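Local coordinates for rutinosidase (Aspergillus niger, PDB 6I1A), which probably hydrolyses beta-glycosidic bonds as a secreted family 5 glycoside hydrolase, releasing the disaccharide rutinose from flavonoid rutinosides such as rutin, at residues H267-H272 with E326-F331; W30-S35 with S336-K341; A225-V230 with I237-Q242; H214-V219 with P248-G253. All coordinates share one frame; numbering follows the deposited sequence.

Overall arrangement
All four contacts belong to one TIM-barrel domain, the (beta/alpha)8 fold of glycoside hydrolase family 5. Interaction 2 brings residues 30-35, after the first barrel strand 22-26, to residues 336-341 on strand 334-337, its neighbour in the sheet; the other three lie between them in sequence. Interaction 4 brackets interaction 3: both use helix 213-233, their centres are about 15 Å apart, and F241 of one touches W251 of the other. Interaction 1 comes later, on strand 261-269, a neighbour of strand 239-241. Its Y268 reaches W338 of interaction 2. Interactions 1 and 3 pack outer helices on strands, interaction 4 joins two helices, and interaction 2 lies about 8 Å from the centre of the chain.

Interaction 1 of 4, residues H267-H272 with E326-F331. With EDO (1,2-ethanediol), chain Q; EDO (1,2-ethanediol), chain T.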
# COMPACT_ATOMS: atom_id res chain seq x y z
N HIS A 267 12.45 -3.11 -1.89
CA HIS A 267 11.61 -1.93 -2.19
C HIS A 267 11.73 -1.56 -3.66
O HIS A 267 12.83 -1.14 -4.09
CB HIS A 267 12.04 -0.72 -1.31
CG HIS A 267 11.84 -0.95 0.15
ND1 HIS A 267 10.65 -1.40 0.67
CD2 HIS A 267 12.71 -0.79 1.17
CE1 HIS A 267 10.80 -1.47 2.00
NE2 HIS A 267 12.05 -1.13 2.34
N TYR A 268 10.63 -1.67 -4.37
CA TYR A 268 10.54 -1.35 -5.80
C TYR A 268 9.39 -0.41 -6.06
O TYR A 268 8.46 -0.26 -5.25
CB TYR A 268 10.39 -2.65 -6.60
CG TYR A 268 11.63 -3.50 -6.66
CD1 TYR A 268 12.71 -3.11 -7.42
CD2 TYR A 268 11.73 -4.69 -5.93
CE1 TYR A 268 13.83 -3.91 -7.56
CE2 TYR A 268 12.84 -5.50 -6.10
CZ TYR A 268 13.89 -5.10 -6.89
OH TYR A 268 14.96 -5.97 -7.10
N TYR A 269 9.47 0.24 -7.21
CA TYR A 269 8.57 1.38 -7.56
C TYR A 269 8.01 1.28 -8.97
O TYR A 269 7.34 2.23 -9.38
CB TYR A 269 9.32 2.69 -7.36
CG TYR A 269 9.93 2.76 -6.00
CD1 TYR A 269 9.21 3.10 -4.85
CD2 TYR A 269 11.27 2.48 -5.83
CE1 TYR A 269 9.77 3.05 -3.59
CE2 TYR A 269 11.85 2.42 -4.58
CZ TYR A 269 11.10 2.70 -3.44
OH TYR A 269 11.63 2.64 -2.19
N TYR A 270 8.27 0.21 -9.70
CA TYR A 270 8.10 0.18 -11.17
C TYR A 270 6.70 -0.24 -11.57
O TYR A 270 6.36 -0.15 -12.77
CB TYR A 270 9.15 -0.73 -11.84
CG TYR A 270 9.11 -2.17 -11.40
CD1 TYR A 270 8.22 -3.09 -11.93
CD2 TYR A 270 9.97 -2.66 -10.44
CE1 TYR A 270 8.15 -4.40 -11.46
CE2 TYR A 270 9.95 -3.97 -9.98
CZ TYR A 270 9.05 -4.86 -10.52
OH TYR A 270 9.03 -6.19 -10.07
N GLU A 271 5.85 -0.69 -10.61
CA GLU A 271 4.41 -0.90 -10.94
C GLU A 271 3.56 -0.62 -9.70
O GLU A 271 4.05 -0.63 -8.56
CB GLU A 271 4.17 -2.32 -11.43
CG GLU A 271 4.52 -3.39 -10.42
CD GLU A 271 4.49 -4.82 -10.97
OE1 GLU A 271 4.48 -5.01 -12.18
OE2 GLU A 271 4.62 -5.75 -10.12
N HIS A 272 2.25 -0.48 -9.95
CA HIS A 272 1.21 -0.51 -8.90
C HIS A 272 1.23 0.71 -7.96
O HIS A 272 0.76 0.62 -6.83
CB HIS A 272 1.30 -1.81 -8.08
CG HIS A 272 1.09 -3.02 -8.93
ND1 HIS A 272 1.59 -4.27 -8.57
CD2 HIS A 272 0.39 -3.19 -10.07
CE1 HIS A 272 1.22 -5.13 -9.48
NE2 HIS A 272 0.48 -4.52 -10.41
N GLU A 326 21.41 7.15 0.30
CA GLU A 326 21.49 7.95 1.54
C GLU A 326 20.37 7.56 2.52
O GLU A 326 20.60 7.47 3.75
CB GLU A 326 21.40 9.46 1.27
CG GLU A 326 22.66 10.06 0.67
CD GLU A 326 22.49 11.50 0.23
OE1 GLU A 326 23.32 11.91 -0.64
OE2 GLU A 326 21.43 12.15 0.63
N THR A 327 19.18 7.29 1.99
CA THR A 327 18.01 6.96 2.83
C THR A 327 18.22 5.58 3.45
O THR A 327 18.02 5.43 4.64
CB THR A 327 16.75 7.04 2.00
OG1 THR A 327 16.58 8.34 1.41
CG2 THR A 327 15.53 6.76 2.86
N TRP A 328 18.55 4.60 2.64
CA TRP A 328 18.67 3.24 3.20
C TRP A 328 19.79 3.16 4.21
O TRP A 328 19.72 2.30 5.14
CB TRP A 328 18.87 2.20 2.12
CG TRP A 328 17.91 2.21 0.97
CD1 TRP A 328 18.24 2.16 -0.35
CD2 TRP A 328 16.48 2.36 0.99
NE1 TRP A 328 17.14 2.19 -1.13
CE2 TRP A 328 16.02 2.30 -0.35
CE3 TRP A 328 15.51 2.45 1.99
CZ2 TRP A 328 14.66 2.33 -0.72
CZ3 TRP A 328 14.18 2.51 1.63
CH2 TRP A 328 13.74 2.46 0.31
N SER A 329 20.89 3.94 4.07
CA SER A 329 22.00 3.81 5.03
C SER A 329 21.76 4.64 6.30
O SER A 329 22.56 4.44 7.27
CB SER A 329 23.31 4.10 4.35
OG SER A 329 23.30 5.41 3.89
N SER A 330 20.78 5.49 6.30
CA SER A 330 20.42 6.33 7.48
C SER A 330 19.39 5.62 8.34
O SER A 330 19.61 5.50 9.56
CB SER A 330 19.97 7.67 7.10
OG SER A 330 19.86 8.45 8.28
N PHE A 331 18.36 5.07 7.73
CA PHE A 331 17.25 4.45 8.48
C PHE A 331 17.42 2.93 8.58
O PHE A 331 16.57 2.30 9.31
CB PHE A 331 15.92 4.80 7.86
CG PHE A 331 15.65 6.27 7.93
CD1 PHE A 331 15.45 6.89 9.15
CD2 PHE A 331 15.58 7.03 6.78
CE1 PHE A 331 15.27 8.26 9.20
CE2 PHE A 331 15.37 8.39 6.85
CZ PHE A 331 15.19 8.98 8.06
C1 EDO Q . 18.47 10.85 6.10
O1 EDO Q . 19.62 10.69 6.91
C2 EDO Q . 18.62 10.44 4.69
O2 EDO Q . 19.47 11.36 4.01
C1 EDO T . -0.87 -7.64 -11.95
O1 EDO T . 0.45 -7.19 -11.50
C2 EDO T . -1.54 -6.78 -12.96
O2 EDO T . -1.46 -5.39 -12.66
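W328 sends its indole out of helix 317-331 toward H267 and Y269, and it makes this contact single-handedly from the helix side. A chi1 of -51° puts CG anti to the carbonyl carbon, and chi2 of 132° turns the six-membered ring to the front, where its far carbon CH2 does most of the touching. That atom lies 3.5 Å from CD2 of H267. The imidazole and the six-membered ring are nearly parallel, their planes 22° apart, but with centroids 5.0 Å from each other they are slid so far that they barely overlap. Y269 arrives from the opposite direction, its OH in the plane of the indole and 3.3 Å from W328 CH2. A tyrosine suits this place: the long phenol carries OH to the indole edge, where the same buried oxygen is hydrogen-bonded to D287. Further along, S330 is exposed, and its OG is hydrogen-bonded to O1 of an ethanediol probably taken up from the crystallisation liquor, at 2.6 Å. S330 N and F331 N both bond to T327 O. The contact ties an outer helix of the barrel to strand 261-269. Strand 299-308 supplies V301 and W304 against W328, the latter edge-to-face, and helix 280-290 covers Y269 with L280 and I284.

Interaction 2 of 4, residues W30-S35 with S336-K341. With EDO (1,2-ethanediol), chain M.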
# COMPACT_ATOMS: atom_id res chain seq x y z
N TRP A 30 22.99 -14.09 -13.00
CA TRP A 30 24.32 -14.73 -13.19
C TRP A 30 24.18 -16.23 -12.93
O TRP A 30 24.30 -17.04 -13.87
CB TRP A 30 25.35 -14.08 -12.32
CG TRP A 30 26.70 -14.73 -12.34
CD1 TRP A 30 27.37 -15.29 -13.42
CD2 TRP A 30 27.60 -14.85 -11.23
NE1 TRP A 30 28.60 -15.76 -13.03
CE2 TRP A 30 28.77 -15.50 -11.68
CE3 TRP A 30 27.52 -14.49 -9.89
CZ2 TRP A 30 29.84 -15.74 -10.82
CZ3 TRP A 30 28.56 -14.78 -9.06
CH2 TRP A 30 29.72 -15.37 -9.51
N LEU A 31 23.88 -16.58 -11.69
CA LEU A 31 23.66 -17.98 -11.27
C LEU A 31 22.17 -18.34 -11.24
O LEU A 31 21.85 -19.52 -11.07
CB LEU A 31 24.34 -18.24 -9.93
CG LEU A 31 25.82 -17.87 -9.89
CD1 LEU A 31 26.44 -18.16 -8.53
CD2 LEU A 31 26.60 -18.61 -11.01
N GLU A 32 21.28 -17.38 -11.45
CA GLU A 32 19.85 -17.61 -11.66
C GLU A 32 19.42 -16.74 -12.84
O GLU A 32 19.92 -15.58 -12.89
CB GLU A 32 19.06 -17.28 -10.39
CG GLU A 32 19.27 -15.89 -9.77
CD GLU A 32 18.47 -14.75 -10.35
OE1 GLU A 32 19.00 -13.65 -10.40
OE2 GLU A 32 17.27 -14.97 -10.67
N GLN A 33 18.54 -17.24 -13.67
CA GLN A 33 18.29 -16.55 -14.99
C GLN A 33 16.88 -15.97 -14.97
O GLN A 33 15.94 -16.61 -14.48
CB GLN A 33 18.43 -17.54 -16.15
CG GLN A 33 19.71 -18.37 -16.10
CD GLN A 33 20.94 -17.55 -15.93
OE1 GLN A 33 21.11 -16.43 -16.46
NE2 GLN A 33 21.91 -18.09 -15.19
N GLU A 34 16.73 -14.76 -15.58
CA GLU A 34 15.42 -14.13 -15.73
C GLU A 34 15.36 -13.41 -17.10
O GLU A 34 16.34 -12.82 -17.48
CB GLU A 34 15.21 -13.07 -14.63
CG GLU A 34 15.33 -13.65 -13.21
CD GLU A 34 15.22 -12.61 -12.11
OE1 GLU A 34 14.43 -11.63 -12.32
OE2 GLU A 34 15.94 -12.72 -11.12
N SER A 35 14.19 -13.44 -17.68
CA SER A 35 13.97 -12.90 -19.05
C SER A 35 14.33 -11.42 -19.15
O SER A 35 14.90 -11.03 -20.17
CB SER A 35 12.56 -13.12 -19.47
OG SER A 35 11.62 -12.37 -18.74
N SER A 336 21.50 -3.04 -1.21
CA SER A 336 22.16 -3.62 -2.39
C SER A 336 21.26 -3.50 -3.60
O SER A 336 20.12 -3.96 -3.61
CB SER A 336 22.65 -5.08 -2.21
OG SER A 336 21.70 -5.93 -1.64
N TYR A 337 21.76 -2.82 -4.63
CA TYR A 337 20.99 -2.48 -5.84
C TYR A 337 20.78 -3.70 -6.70
O TYR A 337 21.67 -4.57 -6.81
CB TYR A 337 21.77 -1.41 -6.63
CG TYR A 337 20.91 -0.64 -7.59
CD1 TYR A 337 20.23 0.47 -7.16
CD2 TYR A 337 20.75 -1.04 -8.90
CE1 TYR A 337 19.44 1.19 -8.02
CE2 TYR A 337 19.89 -0.35 -9.77
CZ TYR A 337 19.22 0.76 -9.31
OH TYR A 337 18.38 1.46 -10.14
N TRP A 338 19.63 -3.77 -7.35
CA TRP A 338 19.34 -4.79 -8.38
C TRP A 338 19.54 -4.08 -9.72
O TRP A 338 18.64 -3.31 -10.07
CB TRP A 338 17.94 -5.38 -8.27
CG TRP A 338 17.76 -6.57 -9.16
CD1 TRP A 338 17.42 -6.64 -10.48
CD2 TRP A 338 18.04 -7.93 -8.75
NE1 TRP A 338 17.42 -7.94 -10.90
CE2 TRP A 338 17.81 -8.75 -9.86
CE3 TRP A 338 18.40 -8.53 -7.53
CZ2 TRP A 338 17.93 -10.14 -9.82
CZ3 TRP A 338 18.54 -9.90 -7.50
CH2 TRP A 338 18.31 -10.69 -8.61
N THR A 339 20.60 -4.34 -10.47
CA THR A 339 21.64 -5.37 -10.30
C THR A 339 22.93 -4.88 -10.93
O THR A 339 22.96 -3.80 -11.60
CB THR A 339 21.11 -6.67 -10.89
OG1 THR A 339 22.06 -7.72 -10.69
CG2 THR A 339 20.80 -6.60 -12.37
N ALA A 340 24.03 -5.60 -10.76
CA ALA A 340 25.34 -5.15 -11.24
C ALA A 340 25.34 -4.97 -12.76
O ALA A 340 25.86 -3.89 -13.21
CB ALA A 340 26.38 -6.18 -10.86
N LYS A 341 24.83 -5.92 -13.50
CA LYS A 341 24.96 -5.95 -14.97
C LYS A 341 23.60 -6.29 -15.53
O LYS A 341 23.07 -7.34 -15.25
CB LYS A 341 26.02 -7.01 -15.31
CG LYS A 341 26.89 -6.71 -16.49
CD LYS A 341 28.19 -7.44 -16.28
CE LYS A 341 29.15 -7.16 -17.37
NZ LYS A 341 30.06 -8.29 -17.52
C1 EDO M . 13.20 -10.78 -23.22
O1 EDO M . 13.80 -10.23 -24.38
C2 EDO M . 13.04 -9.71 -22.20
O2 EDO M . 14.19 -8.96 -21.88
O HOH W 1 15.16 -8.90 -12.29
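The backbone around E32 and E34 is extended without being a regular strand: E32, Q33 and E34 all have strand-like angles, and the alternation brings both acidic side chains round to W338. In this TIM barrel 30-35 follows strand 22-26, while 336-341 begins on strand 334-337, and the two meet at the end where enzymes of this fold keep their active sites. Across the contact, the peptide between W338 and T339 is cis. A non-proline cis bond after a tryptophan here is a recurring feature of family 5 and related glycosidases. T339 CB lies 3.6 Å above one face of the W338 indole, offset toward its rim.

The two carboxylates converge on CZ2 and CH2 of the six-membered ring. E32 reaches it only by bending, with chi2 at 83°, and its OE1 sits at the ring edge, near the ring plane, 3.5 Å from W338 CH2. The polarised C-H rim of a tryptophan is a tolerable neighbour for such an oxygen, whose hydrogen bond comes from G29 N. E34, extended beyond CG, brings OE2 to 3.5 Å from W338 CZ2, its carboxylate tilted 30° from the indole. E32 OE2 and E34 OE2 stand 2.7 Å apart. A water completes the contact, donating to E34 OE1 at 2.8 Å and accepting a weak bond from W338 NE1.

Interaction 3 of 4, residues A225-V230 with I237-Q242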
# COMPACT_ATOMS: atom_id res chain seq x y z
N ALA A 225 13.96 -23.34 11.80
CA ALA A 225 14.83 -24.49 11.57
C ALA A 225 16.22 -24.09 11.05
O ALA A 225 17.26 -24.68 11.42
CB ALA A 225 14.19 -25.47 10.67
N VAL A 226 16.25 -23.11 10.12
CA VAL A 226 17.53 -22.65 9.57
C VAL A 226 18.37 -21.96 10.68
O VAL A 226 19.55 -22.22 10.79
CB VAL A 226 17.32 -21.69 8.38
CG1 VAL A 226 18.66 -21.03 8.04
CG2 VAL A 226 16.70 -22.45 7.22
N VAL A 227 17.73 -21.09 11.44
CA VAL A 227 18.44 -20.40 12.55
C VAL A 227 19.04 -21.43 13.52
O VAL A 227 20.22 -21.35 13.86
CB VAL A 227 17.53 -19.41 13.27
CG1 VAL A 227 18.14 -18.99 14.60
CG2 VAL A 227 17.21 -18.24 12.36
N GLN A 228 18.26 -22.44 13.85
CA GLN A 228 18.76 -23.52 14.73
C GLN A 228 19.89 -24.29 14.09
O GLN A 228 20.90 -24.60 14.77
CB GLN A 228 17.60 -24.39 15.15
CG GLN A 228 16.79 -23.66 16.19
CD GLN A 228 15.84 -24.59 16.93
OE1 GLN A 228 16.12 -25.77 17.08
NE2 GLN A 228 14.73 -24.04 17.39
N ARG A 229 19.80 -24.61 12.80
CA ARG A 229 20.87 -25.34 12.13
C ARG A 229 22.16 -24.49 12.12
O ARG A 229 23.28 -24.99 12.40
CB ARG A 229 20.43 -25.74 10.72
CG ARG A 229 21.40 -26.69 10.05
CD ARG A 229 21.44 -28.09 10.67
NE ARG A 229 20.07 -28.62 10.76
CZ ARG A 229 19.44 -29.36 9.85
NH1 ARG A 229 19.99 -29.64 8.69
NH2 ARG A 229 18.20 -29.80 10.09
N VAL A 230 22.06 -23.21 11.76
CA VAL A 230 23.27 -22.36 11.76
C VAL A 230 23.81 -22.22 13.20
O VAL A 230 25.04 -22.36 13.40
CB VAL A 230 22.94 -20.99 11.14
CG1 VAL A 230 24.11 -20.02 11.34
CG2 VAL A 230 22.53 -21.13 9.68
N ILE A 237 27.70 -16.91 12.23
CA ILE A 237 27.22 -16.63 10.83
C ILE A 237 25.85 -16.00 10.97
O ILE A 237 24.92 -16.64 11.43
CB ILE A 237 27.15 -17.92 9.99
CG1 ILE A 237 28.50 -18.62 9.85
CG2 ILE A 237 26.53 -17.61 8.62
CD1 ILE A 237 28.38 -19.97 9.28
N PRO A 238 25.61 -14.75 10.48
CA PRO A 238 24.28 -14.17 10.57
C PRO A 238 23.33 -14.81 9.57
O PRO A 238 23.76 -15.29 8.50
CB PRO A 238 24.51 -12.70 10.16
CG PRO A 238 25.98 -12.49 10.26
CD PRO A 238 26.64 -13.81 9.96
N VAL A 239 22.06 -14.84 9.95
CA VAL A 239 20.95 -15.28 9.06
C VAL A 239 20.18 -14.03 8.64
O VAL A 239 19.73 -13.22 9.50
CB VAL A 239 20.03 -16.32 9.73
CG1 VAL A 239 18.79 -16.57 8.90
CG2 VAL A 239 20.80 -17.62 9.97
N MET A 240 20.02 -13.86 7.33
CA MET A 240 19.24 -12.77 6.75
C MET A 240 17.88 -13.32 6.29
O MET A 240 17.81 -14.22 5.41
CB MET A 240 20.01 -12.20 5.57
CG MET A 240 19.25 -11.09 4.84
SD MET A 240 20.28 -10.13 3.68
CE MET A 240 21.22 -9.13 4.81
N PHE A 241 16.85 -12.82 6.93
CA PHE A 241 15.45 -13.23 6.73
C PHE A 241 14.76 -12.25 5.79
O PHE A 241 14.55 -11.08 6.17
CB PHE A 241 14.74 -13.33 8.07
CG PHE A 241 13.31 -13.78 8.00
CD1 PHE A 241 12.80 -14.45 6.89
CD2 PHE A 241 12.48 -13.55 9.08
CE1 PHE A 241 11.45 -14.82 6.84
CE2 PHE A 241 11.15 -13.94 9.03
CZ PHE A 241 10.63 -14.55 7.92
N GLN A 242 14.44 -12.73 4.59
CA GLN A 242 13.61 -11.99 3.62
C GLN A 242 12.15 -12.39 3.88
O GLN A 242 11.71 -13.44 3.39
CB GLN A 242 14.08 -12.31 2.20
CG GLN A 242 13.75 -11.26 1.16
CD GLN A 242 12.28 -10.94 1.12
OE1 GLN A 242 11.48 -11.75 0.64
NE2 GLN A 242 11.88 -9.77 1.64
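V226 O receives the backbone N of V230 at 2.9 Å, an ordinary helical bond that sets two of the three valines meeting strand 239-241 one turn apart. V227 is the third. Helix and strand run nearly antiparallel, at 171°, with axes 9.8 Å apart, as expected where a helix returns the chain to the next strand. Because P238 and M240 also bond to L189 of the preceding strand 187-190, the unit is a beta-alpha-beta crossover of the TIM barrel.

V239 is the centre of the contact. Its two methyls part to serve different neighbours: with CG1 anti to the backbone N (chi1 170°), that branch meets V227 CG2 at 4.2 Å, while CG2 goes to V230 CG2 at 3.9 Å. V226 CG1 adds a more distant touch to the same CG2. V230 uses its other branch on I237, crossing that side chain at about a right angle, with CG1 3.9 Å from I237 CB and 3.5 Å from I237 O. Beta-branched residues suit both partners, since they are stiff, and their forked tips cover the short gap without reaching past it.

Helix 161-179 lies alongside, with I178 and Q179 against I237 and with D172 in a salt bridge to R229. M240 and Q242, on alternate positions, instead touch E190 and D264 or H266 of neighbouring strands. No hydrogen bond links helix segment and strand segment, so this seam is held by burial of aliphatic surface and shape fit.

Interaction 4 of 4, residues H214-V219 with P248-G253; sequences HGAAWV and PQYWEG. With EDO (1,2-ethanediol), chain P.
A216 meets the ends of Y250 and W251, where helix 213-233 of the TIM barrel meets the short, weakly bonded helix 248-252. The two axes are 12.6 Å apart and cross at -62°, too far for backbones to meet, so large rings on one side reach a small residue on the other. Alanine's short side chain lets the rings come close to the helix, W251 CH2 also lying 3.8 Å from A216 O, at the edge of the indole.

Packing is close around that methyl. A216 CB, at the edge of the phenol and near its plane, is 3.3 Å from Y250 OH, and it is 3.7 Å from W251 CH2. The same CH2 also meets V219 CG1, one turn on, at 4.1 Å. Y250 and W251 brace each other as well: Y250 CD2 lies 3.6 Å above the indole, over its centre. With CG anti to the backbone N, chi1 178°, the phenol stretches out to D213, which takes its hydroxyl in a hydrogen bond, while W251 NE1 is satisfied by G243 O and F241 meets the indole edge-to-face.

The outward side is looser. A217 and H214 are exposed and point away from the short helix, the H214 ring meeting Y159, and Q249 on the far side packs on E282 of the second subunit. Q249 NE2 bonds to E290 O and also gives a hydrogen to O2 of an ethanediol, probably from the crystallisation liquor, 2.8 Å away.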
# COMPACT_ATOMS: atom_id res chain seq x y z
N HIS A 214 -1.37 -18.35 7.15
CA HIS A 214 -1.07 -19.79 7.04
C HIS A 214 0.30 -19.98 6.36
O HIS A 214 1.12 -20.77 6.83
CB HIS A 214 -2.19 -20.42 6.21
CG HIS A 214 -2.25 -21.89 6.14
ND1 HIS A 214 -2.17 -22.57 4.92
CD2 HIS A 214 -2.43 -22.83 7.10
CE1 HIS A 214 -2.30 -23.87 5.14
NE2 HIS A 214 -2.40 -24.06 6.48
N GLY A 215 0.52 -19.32 5.21
CA GLY A 215 1.82 -19.41 4.55
C GLY A 215 2.91 -18.86 5.41
O GLY A 215 4.00 -19.43 5.44
N ALA A 216 2.67 -17.76 6.11
CA ALA A 216 3.67 -17.15 6.99
C ALA A 216 4.07 -18.10 8.12
O ALA A 216 5.27 -18.15 8.51
CB ALA A 216 3.16 -15.88 7.56
N ALA A 217 3.16 -18.93 8.62
CA ALA A 217 3.50 -19.91 9.68
C ALA A 217 4.48 -20.94 9.12
O ALA A 217 5.38 -21.39 9.87
CB ALA A 217 2.22 -20.57 10.21
N TRP A 218 4.32 -21.36 7.87
CA TRP A 218 5.24 -22.36 7.29
C TRP A 218 6.60 -21.67 7.10
O TRP A 218 7.64 -22.27 7.34
CB TRP A 218 4.68 -22.95 5.99
CG TRP A 218 5.44 -24.13 5.56
CD1 TRP A 218 6.41 -24.20 4.62
CD2 TRP A 218 5.34 -25.44 6.13
NE1 TRP A 218 6.90 -25.47 4.53
CE2 TRP A 218 6.26 -26.26 5.44
CE3 TRP A 218 4.51 -26.02 7.09
CZ2 TRP A 218 6.42 -27.61 5.71
CZ3 TRP A 218 4.68 -27.36 7.34
CH2 TRP A 218 5.60 -28.14 6.67
N VAL A 219 6.60 -20.43 6.59
CA VAL A 219 7.88 -19.72 6.44
C VAL A 219 8.56 -19.64 7.81
O VAL A 219 9.80 -19.82 7.89
CB VAL A 219 7.66 -18.32 5.84
CG1 VAL A 219 8.93 -17.51 5.93
CG2 VAL A 219 7.15 -18.45 4.41
N PRO A 248 8.63 -5.49 8.67
CA PRO A 248 9.46 -6.22 9.62
C PRO A 248 8.74 -6.40 10.95
O PRO A 248 8.93 -7.43 11.59
CB PRO A 248 10.73 -5.35 9.75
CG PRO A 248 10.81 -4.64 8.40
CD PRO A 248 9.39 -4.39 8.01
N GLN A 249 7.96 -5.39 11.39
CA GLN A 249 7.18 -5.45 12.63
C GLN A 249 6.34 -6.72 12.72
O GLN A 249 6.07 -7.24 13.81
CB GLN A 249 6.23 -4.23 12.73
CG GLN A 249 6.82 -2.87 12.32
CD GLN A 249 6.99 -2.46 10.88
OE1 GLN A 249 8.03 -2.64 10.26
NE2 GLN A 249 6.11 -1.60 10.34
N TYR A 250 5.87 -7.26 11.57
CA TYR A 250 5.05 -8.46 11.53
C TYR A 250 5.79 -9.63 12.13
O TYR A 250 5.15 -10.52 12.74
CB TYR A 250 4.64 -8.79 10.09
CG TYR A 250 3.83 -10.03 9.89
CD1 TYR A 250 2.45 -9.99 9.92
CD2 TYR A 250 4.42 -11.26 9.57
CE1 TYR A 250 1.70 -11.14 9.74
CE2 TYR A 250 3.68 -12.38 9.33
CZ TYR A 250 2.32 -12.34 9.47
OH TYR A 250 1.64 -13.48 9.21
N TRP A 251 7.10 -9.71 11.89
CA TRP A 251 7.90 -10.89 12.27
C TRP A 251 8.67 -10.67 13.59
O TRP A 251 9.19 -11.62 14.13
CB TRP A 251 8.94 -11.22 11.18
CG TRP A 251 8.39 -11.44 9.81
CD1 TRP A 251 8.45 -10.61 8.73
CD2 TRP A 251 7.83 -12.67 9.31
NE1 TRP A 251 7.89 -11.21 7.62
CE2 TRP A 251 7.53 -12.48 7.95
CE3 TRP A 251 7.50 -13.87 9.95
CZ2 TRP A 251 6.96 -13.48 7.18
CZ3 TRP A 251 6.95 -14.86 9.17
CH2 TRP A 251 6.68 -14.68 7.82
N GLU A 252 8.81 -9.43 14.02
CA GLU A 252 9.67 -9.07 15.20
C GLU A 252 9.37 -9.91 16.45
O GLU A 252 10.38 -10.31 17.11
CB GLU A 252 9.46 -7.59 15.56
CG GLU A 252 10.28 -6.71 14.68
CD GLU A 252 10.10 -5.24 15.00
OE1 GLU A 252 9.48 -4.92 16.01
OE2 GLU A 252 10.65 -4.45 14.25
N GLY A 253 8.09 -10.09 16.76
CA GLY A 253 7.65 -10.81 17.95
C GLY A 253 7.99 -12.27 17.88
O GLY A 253 7.90 -12.96 18.92
C1 EDO P . 3.42 0.91 9.02
O1 EDO P . 4.62 1.32 9.71
C2 EDO P . 2.62 0.04 9.92
O2 EDO P . 3.41 -0.80 10.77